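Carboxynorspermidine decarboxylase (Campylobacter jejuni subsp. jejuni 81116, PDB 3N29) probably catalyses the pyridoxal-phosphate-dependent decarboxylation of carboxynorspermidine to norspermidine, and is captured here with that polyamine and the cofactor bound. Local coordinates at residues A[199-203]-A[215-219]; A[138-142]-A[180-184]; A[57-61]-A[240-244]. All blocks are in the same frame, centred on the assembly; numbering follows the deposited sequence.

Contact 1 (A[199-203]-A[215-219]); sequences LHFHA and VLKVF. With PLP (pyridoxal-5'-phosphate), chain C.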
loop_
_atom_site.group_PDB
_atom_site.type_symbol
_atom_site.label_atom_id
_atom_site.label_comp_id
_atom_site.label_asym_id
_atom_site.label_seq_id
_atom_site.Cartn_x
_atom_site.Cartn_y
_atom_site.Cartn_z
ATOM N N LEU A 199 -23.474 -19.632 -11.743
ATOM C CA LEU A 199 -22.305 -20.048 -10.969
ATOM C C LEU A 199 -21.079 -19.296 -11.407
ATOM O O LEU A 199 -20.936 -18.929 -12.620
ATOM C CB LEU A 199 -22.094 -21.543 -11.139
ATOM C CG LEU A 199 -23.166 -22.472 -10.565
ATOM C CD1 LEU A 199 -22.848 -23.893 -11.005
ATOM C CD2 LEU A 199 -23.329 -22.365 -8.969
ATOM N N HIS A 200 -20.199 -19.048 -10.443
ATOM C CA HIS A 200 -19.032 -18.231 -10.656
ATOM C C HIS A 200 -17.799 -18.949 -10.118
ATOM O O HIS A 200 -17.862 -19.540 -9.055
ATOM C CB HIS A 200 -19.237 -16.907 -9.909
ATOM C CG HIS A 200 -18.069 -15.984 -9.966
ATOM N ND1 HIS A 200 -17.000 -16.104 -9.104
ATOM C CD2 HIS A 200 -17.838 -14.873 -10.704
ATOM C CE1 HIS A 200 -16.119 -15.148 -9.367
ATOM N NE2 HIS A 200 -16.611 -14.363 -10.314
ATOM N N PHE A 201 -16.706 -18.960 -10.861
ATOM C CA PHE A 201 -15.385 -19.255 -10.285
ATOM C C PHE A 201 -14.344 -18.193 -10.657
ATOM O O PHE A 201 -14.471 -17.517 -11.685
ATOM C CB PHE A 201 -14.866 -20.679 -10.554
ATOM C CG PHE A 201 -14.541 -20.973 -11.989
ATOM C CD1 PHE A 201 -13.290 -20.647 -12.523
ATOM C CD2 PHE A 201 -15.503 -21.561 -12.807
ATOM C CE1 PHE A 201 -13.013 -20.859 -13.879
ATOM C CE2 PHE A 201 -15.267 -21.820 -14.160
ATOM C CZ PHE A 201 -14.009 -21.479 -14.709
ATOM N N HIS A 202 -13.313 -18.095 -9.816
ATOM C CA HIS A 202 -12.104 -17.370 -10.135
ATOM C C HIS A 202 -10.937 -18.112 -9.534
ATOM O O HIS A 202 -10.793 -18.225 -8.310
ATOM C CB HIS A 202 -12.186 -15.865 -9.741
ATOM C CG HIS A 202 -10.892 -15.124 -9.887
ATOM N ND1 HIS A 202 -10.455 -14.606 -11.086
ATOM C CD2 HIS A 202 -9.935 -14.807 -8.968
ATOM C CE1 HIS A 202 -9.283 -14.017 -10.908
ATOM N NE2 HIS A 202 -8.944 -14.121 -9.626
ATOM N N ALA A 203 -10.115 -18.647 -10.414
ATOM C CA ALA A 203 -9.160 -19.667 -10.075
ATOM C C ALA A 203 -7.794 -19.463 -10.731
ATOM O O ALA A 203 -6.944 -20.342 -10.629
ATOM C CB ALA A 203 -9.744 -21.047 -10.473
ATOM N N VAL A 215 -8.878 -26.108 -15.301
ATOM C CA VAL A 215 -9.880 -25.695 -14.270
ATOM C C VAL A 215 -11.306 -26.091 -14.674
ATOM O O VAL A 215 -12.075 -26.611 -13.849
ATOM C CB VAL A 215 -9.831 -24.161 -13.867
ATOM C CG1 VAL A 215 -10.956 -23.846 -12.871
ATOM C CG2 VAL A 215 -8.480 -23.802 -13.187
ATOM N N LEU A 216 -11.644 -25.932 -15.958
ATOM C CA LEU A 216 -13.007 -26.290 -16.424
ATOM C C LEU A 216 -13.237 -27.749 -16.269
ATOM O O LEU A 216 -14.328 -28.186 -15.878
ATOM C CB LEU A 216 -13.245 -25.906 -17.896
ATOM C CG LEU A 216 -13.523 -24.413 -18.046
ATOM C CD1 LEU A 216 -13.504 -24.032 -19.548
ATOM C CD2 LEU A 216 -14.834 -23.986 -17.447
ATOM N N LYS A 217 -12.218 -28.536 -16.583
ATOM C CA LYS A 217 -12.351 -29.973 -16.368
ATOM C C LYS A 217 -12.725 -30.317 -14.923
ATOM O O LYS A 217 -13.631 -31.169 -14.700
ATOM C CB LYS A 217 -11.099 -30.724 -16.801
ATOM C CG LYS A 217 -10.832 -30.638 -18.316
ATOM C CD LYS A 217 -9.738 -31.624 -18.777
ATOM C CE LYS A 217 -9.198 -31.177 -20.119
ATOM N NZ LYS A 217 -8.345 -32.133 -20.865
ATOM N N VAL A 218 -12.048 -29.671 -13.955
ATOM C CA VAL A 218 -12.317 -29.912 -12.537
ATOM C C VAL A 218 -13.682 -29.337 -12.114
ATOM O O VAL A 218 -14.459 -29.958 -11.401
ATOM C CB VAL A 218 -11.180 -29.368 -11.649
ATOM C CG1 VAL A 218 -11.518 -29.616 -10.142
ATOM C CG2 VAL A 218 -9.871 -30.001 -12.036
ATOM N N PHE A 219 -13.994 -28.160 -12.600
ATOM C CA PHE A 219 -15.306 -27.558 -12.339
ATOM C C PHE A 219 -16.480 -28.414 -12.842
ATOM O O PHE A 219 -17.493 -28.582 -12.124
ATOM C CB PHE A 219 -15.323 -26.192 -12.981
ATOM C CG PHE A 219 -16.637 -25.456 -12.853
ATOM C CD1 PHE A 219 -17.109 -25.047 -11.620
ATOM C CD2 PHE A 219 -17.377 -25.135 -13.989
ATOM C CE1 PHE A 219 -18.336 -24.325 -11.509
ATOM C CE2 PHE A 219 -18.587 -24.411 -13.902
ATOM C CZ PHE A 219 -19.079 -24.017 -12.657
HETATM N N1 PLP C . -12.768 -11.734 -10.807
HETATM C C2 PLP C . -12.510 -11.898 -9.475
HETATM C C2A PLP C . -13.566 -12.479 -8.569
HETATM C C3 PLP C . -11.245 -11.459 -8.973
HETATM O O3 PLP C . -10.962 -11.600 -7.613
HETATM C C4 PLP C . -10.288 -10.889 -9.833
HETATM C C4A PLP C . -8.965 -10.391 -9.266
HETATM C C5 PLP C . -10.564 -10.787 -11.205
HETATM C C6 PLP C . -11.827 -11.223 -11.657
HETATM C C5A PLP C . -9.570 -10.196 -12.179
HETATM O O4P PLP C . -8.325 -10.843 -12.110
HETATM P P PLP C . -7.138 -10.486 -13.084
HETATM O O1P PLP C . -6.915 -8.991 -12.961
HETATM O O2P PLP C . -7.589 -10.838 -14.523
HETATM O O3P PLP C . -5.995 -11.330 -12.741
#
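In the beta-alpha-beta unit made by strand 198-200, helix 209-223 and strand 232-234 of the barrel, the ring of F201 packs against V215, L216 and F219 on the inner side of the helix. The two phenyl rings form an edge-to-face pair that is far from square: the centroids lie 5.0 Å apart and the planes meet at 51°. F201 is the edge partner. Its CE2 comes within 3.9 Å of F219 CD2, and its CD2 stands over the middle of the F219 ring. A chi1 of 67° sets the F201 ring between its own backbone N and carbonyl carbon, and from there the ring reaches across to the helix. L216 CD2 arrives at the rim of the same ring, near its plane, 3.8 Å from F201 CZ. V215 CG1 serves two partners, lying 3.8 Å from F201 CE1 and 3.9 Å from A203 CB. At the strand end of the interface L199 CD1 touches F219 CZ at 4.1 Å, a looser approach. The F223 ring meets F219 on the helix, and F258 of helix 248-262 touches both F219 and L216.

H200 and H202 point the other way, toward pyridoxal-5'-phosphate. The cofactor ring lies over one face of the H202 imidazole, with H202 CE1 3.5 Å from PLP C4, while H200 presents its ring edge to the methyl carbon, H200 CE1 to PLP C2A being 3.8 Å. Hydrogen bonds between H202 ND1 and G237 N and between H200 NE2 and E269 OE1 hold each imidazole against rotation. The helix side is joined by hydrocarbon alone, whereas the opposite side carries imidazoles oriented by polar bonds; one short segment thus links the barrel's outer packing to its cofactor site.

Contact 2 (A[138-142]-A[180-184]); sequences FNSLA and RLGIR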
loop_
_atom_site.group_PDB
_atom_site.type_symbol
_atom_site.label_atom_id
_atom_site.label_comp_id
_atom_site.label_asym_id
_atom_site.label_seq_id
_atom_site.Cartn_x
_atom_site.Cartn_y
_atom_site.Cartn_z
ATOM N N PHE A 138 -22.856 -14.483 -4.505
ATOM C CA PHE A 138 -22.518 -14.704 -3.089
ATOM C C PHE A 138 -21.370 -15.691 -2.877
ATOM O O PHE A 138 -21.135 -16.617 -3.659
ATOM C CB PHE A 138 -23.751 -15.165 -2.320
ATOM C CG PHE A 138 -24.917 -14.169 -2.345
ATOM C CD1 PHE A 138 -24.873 -12.999 -1.599
ATOM C CD2 PHE A 138 -26.051 -14.411 -3.200
ATOM C CE1 PHE A 138 -25.929 -12.100 -1.636
ATOM C CE2 PHE A 138 -27.075 -13.521 -3.245
ATOM C CZ PHE A 138 -27.030 -12.359 -2.438
ATOM N N ASN A 139 -20.666 -15.487 -1.772
ATOM C CA ASN A 139 -19.533 -16.311 -1.384
ATOM C C ASN A 139 -19.885 -17.573 -0.534
ATOM O O ASN A 139 -19.103 -18.471 -0.440
ATOM C CB ASN A 139 -18.491 -15.468 -0.615
ATOM C CG ASN A 139 -17.226 -16.222 -0.378
ATOM O OD1 ASN A 139 -16.899 -16.573 0.783
ATOM N ND2 ASN A 139 -16.533 -16.547 -1.471
ATOM N N SER A 140 -21.070 -17.620 0.071
ATOM C CA SER A 140 -21.481 -18.710 0.894
ATOM C C SER A 140 -23.033 -18.806 0.857
ATOM O O SER A 140 -23.711 -17.829 0.553
ATOM C CB SER A 140 -21.031 -18.433 2.331
ATOM O OG SER A 140 -21.828 -17.368 2.904
ATOM N N LEU A 141 -23.557 -19.941 1.303
ATOM C CA LEU A 141 -25.015 -20.141 1.368
ATOM C C LEU A 141 -25.660 -19.209 2.386
ATOM O O LEU A 141 -26.746 -18.681 2.136
ATOM C CB LEU A 141 -25.330 -21.596 1.708
ATOM C CG LEU A 141 -24.977 -22.579 0.599
ATOM C CD1 LEU A 141 -25.354 -24.029 1.038
ATOM C CD2 LEU A 141 -25.688 -22.179 -0.702
ATOM N N ALA A 142 -24.973 -19.009 3.532
ATOM C CA ALA A 142 -25.441 -18.102 4.595
ATOM C C ALA A 142 -25.638 -16.683 4.047
ATOM O O ALA A 142 -26.689 -16.067 4.268
ATOM C CB ALA A 142 -24.496 -18.104 5.795
ATOM N N ARG A 180 -11.074 -19.341 1.700
ATOM C CA ARG A 180 -12.320 -18.820 2.120
ATOM C C ARG A 180 -13.170 -18.450 0.964
ATOM O O ARG A 180 -14.262 -18.021 1.187
ATOM C CB ARG A 180 -12.120 -17.569 3.024
ATOM C CG ARG A 180 -11.736 -16.347 2.240
ATOM C CD ARG A 180 -11.048 -15.325 3.147
ATOM N NE ARG A 180 -10.941 -14.049 2.467
ATOM C CZ ARG A 180 -10.069 -13.782 1.506
ATOM N NH1 ARG A 180 -9.229 -14.716 1.112
ATOM N NH2 ARG A 180 -10.054 -12.589 0.955
ATOM N N LEU A 181 -12.687 -18.591 -0.281
ATOM C CA LEU A 181 -13.425 -18.075 -1.452
ATOM C C LEU A 181 -14.154 -19.213 -2.152
ATOM O O LEU A 181 -13.562 -20.228 -2.569
ATOM C CB LEU A 181 -12.503 -17.365 -2.410
ATOM C CG LEU A 181 -11.636 -16.248 -1.798
ATOM C CD1 LEU A 181 -10.534 -15.766 -2.769
ATOM C CD2 LEU A 181 -12.518 -15.140 -1.369
ATOM N N GLY A 182 -15.461 -19.008 -2.256
ATOM C CA GLY A 182 -16.403 -19.973 -2.814
ATOM C C GLY A 182 -16.865 -21.077 -1.885
ATOM O O GLY A 182 -16.289 -21.340 -0.832
ATOM N N ILE A 183 -17.876 -21.793 -2.375
ATOM C CA ILE A 183 -18.495 -22.933 -1.739
ATOM C C ILE A 183 -17.967 -24.235 -2.423
ATOM O O ILE A 183 -17.880 -24.293 -3.689
ATOM C CB ILE A 183 -20.058 -22.766 -1.967
ATOM C CG1 ILE A 183 -20.569 -21.422 -1.408
ATOM C CG2 ILE A 183 -20.887 -23.908 -1.397
ATOM C CD1 ILE A 183 -21.951 -21.071 -2.002
ATOM N N ARG A 184 -17.582 -25.250 -1.630
ATOM C CA ARG A 184 -17.051 -26.508 -2.146
ATOM C C ARG A 184 -18.256 -27.341 -2.617
ATOM O O ARG A 184 -19.399 -27.135 -2.161
ATOM C CB ARG A 184 -16.207 -27.250 -1.114
ATOM C CG ARG A 184 -14.925 -26.550 -0.778
ATOM C CD ARG A 184 -14.128 -27.284 0.307
ATOM N NE ARG A 184 -14.861 -27.264 1.565
ATOM C CZ ARG A 184 -14.587 -28.061 2.609
ATOM N NH1 ARG A 184 -13.562 -28.898 2.576
ATOM N NH2 ARG A 184 -15.309 -27.979 3.714
HETATM O O HOH W 1 -17.780 -20.263 1.297
#
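I183 packs most closely where its CG1 meets the backbone of N139 and S140, just ahead of helix 141-147. I183 CG1 lies 3.4 Å from N139 O and 3.7 Å from S140 CA, while I183 CD1 passes 3.8 Å from S140 C. With chi1 at -57°, CG1 stands opposite the carbonyl carbon of I183, and this places the longer branch against the neighbouring chain. Beside it, N139 turns its buried amide toward the main chain of R180 to G182; a chi1 of -171°, with CG anti to the backbone N, carries the amide there. N139 CA and G182 CA are 5.0 Å apart, an approach in which G182 takes part through main chain alone; its positive phi of 81° by itself favours glycine. Next to this tight part a water gives a hydrogen to N139 O and another to G182 O, each 2.8 Å from the water oxygen, joining two acceptors that could not bond each other.

The side toward L141 is looser. L141, partly exposed, crosses I183 at about a right angle, and L141 CD2 is 4.1 Å from I183 CD1.

S140 points away from this packing and occupies the N-cap, its OG bonding to Q143 N and to D287 OD2 of the second subunit, while R180 NE and NH2 bond to G346 O and L350 O, also of the second subunit. Within the barrel, F138 at the end of strand 135-138 pairs through its backbone with G157 and R159 of strand 155-159, and I183 bonds likewise to R159 and N161, so the 180-184 loop lies between the start of helix 141-147, strand 155-159 and the dimer interface.

Contact 3 (A[57-61]-A[240-244]); sequences NCELL and HITKK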
loop_
_atom_site.group_PDB
_atom_site.type_symbol
_atom_site.label_atom_id
_atom_site.label_comp_id
_atom_site.label_asym_id
_atom_site.label_seq_id
_atom_site.Cartn_x
_atom_site.Cartn_y
_atom_site.Cartn_z
ATOM N N ASN A 57 -5.689 -3.875 -26.850
ATOM C CA ASN A 57 -6.172 -4.896 -25.916
ATOM C C ASN A 57 -7.692 -5.113 -25.929
ATOM O O ASN A 57 -8.159 -6.232 -25.929
ATOM C CB ASN A 57 -5.771 -4.549 -24.434
ATOM C CG ASN A 57 -4.266 -4.610 -24.182
ATOM O OD1 ASN A 57 -3.498 -4.932 -25.043
ATOM N ND2 ASN A 57 -3.859 -4.281 -22.957
ATOM N N CYS A 58 -8.451 -4.048 -25.921
ATOM C CA CYS A 58 -9.862 -4.129 -25.929
ATOM C C CYS A 58 -10.433 -4.692 -27.233
ATOM O O CYS A 58 -11.412 -5.461 -27.163
ATOM C CB CYS A 58 -10.480 -2.802 -25.624
ATOM S SG CYS A 58 -10.204 -2.294 -23.822
ATOM N N GLU A 59 -9.830 -4.346 -28.348
ATOM C CA GLU A 59 -10.217 -4.928 -29.661
ATOM C C GLU A 59 -10.172 -6.440 -29.571
ATOM O O GLU A 59 -11.121 -7.135 -29.951
ATOM C CB GLU A 59 -9.263 -4.504 -30.781
ATOM C CG GLU A 59 -9.507 -3.133 -31.305
ATOM C CD GLU A 59 -8.395 -2.611 -32.286
ATOM O OE1 GLU A 59 -7.529 -3.380 -32.745
ATOM O OE2 GLU A 59 -8.408 -1.404 -32.603
ATOM N N LEU A 60 -9.046 -6.942 -29.029
ATOM C CA LEU A 60 -8.802 -8.353 -28.876
ATOM C C LEU A 60 -9.802 -9.029 -27.955
ATOM O O LEU A 60 -10.320 -10.099 -28.297
ATOM C CB LEU A 60 -7.320 -8.632 -28.476
ATOM C CG LEU A 60 -6.874 -10.081 -28.317
ATOM C CD1 LEU A 60 -7.062 -10.895 -29.700
ATOM C CD2 LEU A 60 -5.400 -10.176 -27.839
ATOM N N LEU A 61 -10.089 -8.426 -26.801
ATOM C CA LEU A 61 -11.086 -8.944 -25.858
ATOM C C LEU A 61 -12.492 -8.894 -26.476
ATOM O O LEU A 61 -13.303 -9.799 -26.270
ATOM C CB LEU A 61 -11.085 -8.128 -24.537
ATOM C CG LEU A 61 -9.711 -8.186 -23.791
ATOM C CD1 LEU A 61 -9.685 -7.155 -22.690
ATOM C CD2 LEU A 61 -9.538 -9.561 -23.244
ATOM N N HIS A 240 -4.705 -14.298 -19.270
ATOM C CA HIS A 240 -3.703 -13.316 -19.702
ATOM C C HIS A 240 -3.880 -13.185 -21.216
ATOM O O HIS A 240 -2.938 -13.393 -21.995
ATOM C CB HIS A 240 -2.314 -13.926 -19.402
ATOM C CG HIS A 240 -1.281 -12.946 -18.965
ATOM N ND1 HIS A 240 -1.509 -11.594 -18.885
ATOM C CD2 HIS A 240 -0.018 -13.138 -18.494
ATOM C CE1 HIS A 240 -0.430 -10.987 -18.432
ATOM N NE2 HIS A 240 0.490 -11.896 -18.177
ATOM N N ILE A 241 -5.078 -12.828 -21.610
ATOM C CA ILE A 241 -5.523 -12.868 -22.993
ATOM C C ILE A 241 -4.716 -11.978 -23.917
ATOM O O ILE A 241 -4.534 -12.284 -25.124
ATOM C CB ILE A 241 -7.024 -12.486 -23.060
ATOM C CG1 ILE A 241 -7.868 -13.558 -22.363
ATOM C CG2 ILE A 241 -7.518 -12.374 -24.562
ATOM C CD1 ILE A 241 -9.308 -13.161 -22.084
ATOM N N THR A 242 -4.240 -10.867 -23.385
ATOM C CA THR A 242 -3.581 -9.881 -24.205
ATOM C C THR A 242 -2.039 -9.985 -24.127
ATOM O O THR A 242 -1.334 -9.215 -24.764
ATOM C CB THR A 242 -3.993 -8.466 -23.800
ATOM O OG1 THR A 242 -3.699 -8.266 -22.406
ATOM C CG2 THR A 242 -5.461 -8.261 -24.067
ATOM N N LYS A 243 -1.531 -10.971 -23.429
ATOM C CA LYS A 243 -0.096 -11.220 -23.428
ATOM C C LYS A 243 0.286 -11.951 -24.703
ATOM O O LYS A 243 -0.449 -12.830 -25.213
ATOM C CB LYS A 243 0.327 -12.056 -22.237
ATOM C CG LYS A 243 1.854 -12.339 -22.161
ATOM C CD LYS A 243 2.308 -12.634 -20.752
ATOM C CE LYS A 243 3.685 -13.398 -20.690
ATOM N NZ LYS A 243 4.696 -12.757 -21.584
ATOM N N LYS A 244 1.430 -11.577 -25.230
ATOM C CA LYS A 244 1.889 -12.159 -26.483
ATOM C C LYS A 244 2.046 -13.659 -26.267
ATOM O O LYS A 244 2.555 -14.105 -25.242
ATOM C CB LYS A 244 3.197 -11.463 -26.963
ATOM C CG LYS A 244 4.389 -11.562 -26.009
ATOM C CD LYS A 244 5.726 -10.930 -26.610
ATOM C CE LYS A 244 6.887 -10.783 -25.536
ATOM N NZ LYS A 244 6.488 -9.972 -24.331
#
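A helical turn of residues 57-61 meets a type I beta turn from H240 to K243, the two backbones coming nearest at N57 and T242, with CA atoms 5.9 Å apart. The beta turn is closed by a hydrogen bond from K243 N to H240 O. T242 is directed at the helix, and its methyl does the touching: T242 CG2 lies 3.7 Å from N57 CB, the two side chains crossing at about a right angle. Their polar ends are engaged elsewhere. T242 OG1 bonds to A273 O, and N57 ND2 is shared between V274 O and W276 O, so both are tied to backbone carbonyls at and just after helix 272-275 while their carbon atoms meet.

L61 CD2 fits into the branches of I241, 3.7 Å from CG2 and 3.8 Å from CD1 of that isoleucine. L60, with CG anti to the backbone N at chi1 -178°, extends over the turn itself and brings its CD2 to 3.5 Å from I241 O. The interface between the segments is therefore mainly methyl packing.

The turn belongs to the loop between strand 232-234 and helix 248-262, just after G237 and G238 of the cofactor pocket. G238 N bonds to the cofactor, consistent with the glycine-rich loop after the seventh barrel strand that binds the phosphate in fold-type III decarboxylases.

In the fold
Contacts 1 and 2 lie in the eight-stranded parallel beta/alpha barrel; contact 3 joins a barrel loop to helix 51-68, which leads from strand 46-50 of the mixed sheet to the first barrel strand. Along the chain, segment 57-61 comes first and its partner 240-244 last, with contact 2 and then contact 1 completed in between. Contacts 1 and 2, centres about 14 Å apart, both border strand 155-159. Contact 3 is about 21 Å from contact 1 and about 30 Å from contact 2, centre to centre. With the side chains of L181 and I241 about 6 and 8 Å from pyridoxal-5'-phosphate, all three lie near the cofactor, contact 2 also at the dimer interface.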